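Local coordinates for protein CalS10 (Micromonospora echinospora, PDB 6UK5) that binds S-adenosylmethionine and is thought to methylate an amino pentose during calicheamicin biosynthesis, at residues V25-Y30 with C63-H68. Sequence-based numbering, arbitrary orientation.
Sequences VYEAAY and CGTGAH. With SAM (S-adenosylmethionine), chain D.
Helix 20-32 faces the tight turn C63-G66 through E27 and Y26, the nearest backbones being E27 and T65, with CA atoms 8.1 Å apart, so side chains must bridge the gap. The turn is type II', closed by G66 N on C63 O at 3.0 Å. Glycine suits G64 because its phi is positive and a CB would crowd the cofactor. Y26 CG lies anti to the backbone N (chi1 153°), which runs the ring past T65 and carries its hydroxyl to the methionine carboxylate of S-adenosylmethionine (SAM). Its CD1 touches T65 CG2 at 3.7 Å, whereas T65 OG1 lies at the ring edge. Beyond the ring, Y26 OH donates a hydrogen bond of 2.6 Å to the carboxylate oxygen OXT, which also lies close to the ring plane. Y26 CE2 lies 3.7 Å from SAM CE, the sulfonium methyl. A phenylalanine in place of Y26 would probably still pack on T65 but leave OXT without this donor. E27 comes at T65 from the opposite direction, its CD 3.4 Å from T65 OG1 in van der Waals contact, while OE1 rests 3.7 Å from A67 CB; the small alanine admits it. E27 OE1 forms salt bridges with R31 and R95, a pairing that probably balances its charge. H68 NE2 is tied to E40. G64 and A67 are consistent with the glycine-rich motif that follows strand 57-61 in Rossmann-type methyltransferases. Their turn passes beside the cofactor's methionine end as Y26 approaches and grips the carboxylate through its hydroxyl, consistent with helix 20-32 forming one wall of the SAM site.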
# COMPACT_ATOMS: atom_id res chain seq x y z
N VAL A 25 7.78 -3.43 10.98
CA VAL A 25 7.29 -2.37 10.11
C VAL A 25 6.89 -1.13 10.89
O VAL A 25 6.53 -0.12 10.26
CB VAL A 25 6.10 -2.86 9.27
CG1 VAL A 25 6.53 -3.94 8.29
CG2 VAL A 25 4.97 -3.37 10.17
N TYR A 26 6.95 -1.16 12.22
CA TYR A 26 6.35 -0.10 13.02
C TYR A 26 7.02 1.26 12.78
O TYR A 26 6.34 2.28 12.72
CB TYR A 26 6.43 -0.50 14.49
CG TYR A 26 6.46 0.64 15.47
CD1 TYR A 26 7.65 1.05 16.05
CD2 TYR A 26 5.30 1.30 15.82
CE1 TYR A 26 7.68 2.09 16.95
CE2 TYR A 26 5.32 2.35 16.72
CZ TYR A 26 6.51 2.74 17.29
OH TYR A 26 6.54 3.78 18.19
N GLU A 27 8.34 1.28 12.62
CA GLU A 27 9.03 2.56 12.43
C GLU A 27 8.87 3.08 11.00
O GLU A 27 8.69 4.28 10.79
CB GLU A 27 10.50 2.42 12.79
CG GLU A 27 10.74 1.66 14.08
CD GLU A 27 12.20 1.65 14.48
OE1 GLU A 27 12.78 2.75 14.64
OE2 GLU A 27 12.77 0.55 14.62
N ALA A 28 8.96 2.18 10.02
CA ALA A 28 8.82 2.58 8.62
C ALA A 28 7.59 3.46 8.40
O ALA A 28 7.65 4.44 7.65
CB ALA A 28 8.74 1.33 7.74
N ALA A 29 6.47 3.12 9.03
CA ALA A 29 5.24 3.85 8.76
C ALA A 29 5.31 5.28 9.28
O ALA A 29 5.06 6.24 8.53
CB ALA A 29 4.05 3.12 9.39
N TYR A 30 5.66 5.46 10.55
CA TYR A 30 5.62 6.79 11.14
C TYR A 30 6.73 7.68 10.61
O TYR A 30 6.56 8.90 10.54
CB TYR A 30 5.70 6.65 12.66
CG TYR A 30 4.47 5.97 13.22
CD1 TYR A 30 3.25 6.65 13.31
CD2 TYR A 30 4.51 4.65 13.63
CE1 TYR A 30 2.12 6.02 13.81
CE2 TYR A 30 3.39 4.01 14.13
CZ TYR A 30 2.20 4.70 14.21
OH TYR A 30 1.08 4.07 14.71
N CYS A 63 9.60 1.87 25.85
CA CYS A 63 10.52 2.32 24.81
C CYS A 63 10.22 1.70 23.46
O CYS A 63 10.64 2.26 22.43
CB CYS A 63 11.96 2.01 25.21
SG CYS A 63 12.33 0.25 25.42
N GLY A 64 9.53 0.57 23.42
CA GLY A 64 9.22 -0.05 22.14
C GLY A 64 10.49 -0.49 21.45
O GLY A 64 11.31 -1.24 22.00
N THR A 65 10.67 -0.03 20.21
CA THR A 65 11.86 -0.36 19.43
C THR A 65 13.11 0.37 19.91
O THR A 65 14.18 0.15 19.34
CB THR A 65 11.63 -0.06 17.95
OG1 THR A 65 11.33 1.33 17.79
CG2 THR A 65 10.48 -0.89 17.41
N GLY A 66 13.00 1.22 20.93
CA GLY A 66 14.16 1.96 21.40
C GLY A 66 14.60 3.08 20.48
O GLY A 66 15.74 3.55 20.60
N ALA A 67 13.74 3.52 19.56
CA ALA A 67 14.13 4.56 18.62
C ALA A 67 14.53 5.84 19.35
O ALA A 67 15.56 6.45 19.05
CB ALA A 67 12.98 4.83 17.65
N HIS A 68 13.71 6.27 20.32
CA HIS A 68 14.10 7.41 21.15
C HIS A 68 15.41 7.12 21.87
O HIS A 68 16.33 7.96 21.88
CB HIS A 68 13.00 7.74 22.16
CG HIS A 68 11.87 8.54 21.59
ND1 HIS A 68 10.55 8.16 21.68
CD2 HIS A 68 11.87 9.74 20.95
CE1 HIS A 68 9.79 9.06 21.10
NE2 HIS A 68 10.56 10.03 20.65
N SAM D . 8.73 5.14 22.97
CA SAM D . 8.12 4.31 21.98
C SAM D . 8.31 4.88 20.54
O SAM D . 8.10 6.11 20.36
OXT SAM D . 8.65 4.06 19.67
CB SAM D . 6.63 4.15 22.28
CG SAM D . 6.13 2.91 21.56
SD SAM D . 4.34 3.09 21.48
CE SAM D . 3.96 2.00 20.12
C5' SAM D . 3.64 2.14 22.89
C4' SAM D . 4.52 1.08 23.56
O4' SAM D . 4.07 0.92 24.92
C3' SAM D . 4.46 -0.30 22.91
O3' SAM D . 5.70 -0.62 22.29
C2' SAM D . 4.17 -1.27 24.07
O2' SAM D . 5.07 -2.37 24.08
C1' SAM D . 4.36 -0.40 25.32
N9 SAM D . 3.49 -0.74 26.43
C8 SAM D . 2.12 -0.75 26.45
N7 SAM D . 1.60 -1.02 27.62
C5 SAM D . 2.70 -1.19 28.44
C6 SAM D . 2.83 -1.48 29.81
N6 SAM D . 1.80 -1.70 30.63
N1 SAM D . 4.08 -1.54 30.32
C2 SAM D . 5.12 -1.35 29.51
N3 SAM D . 5.12 -1.09 28.20
C4 SAM D . 3.87 -1.02 27.72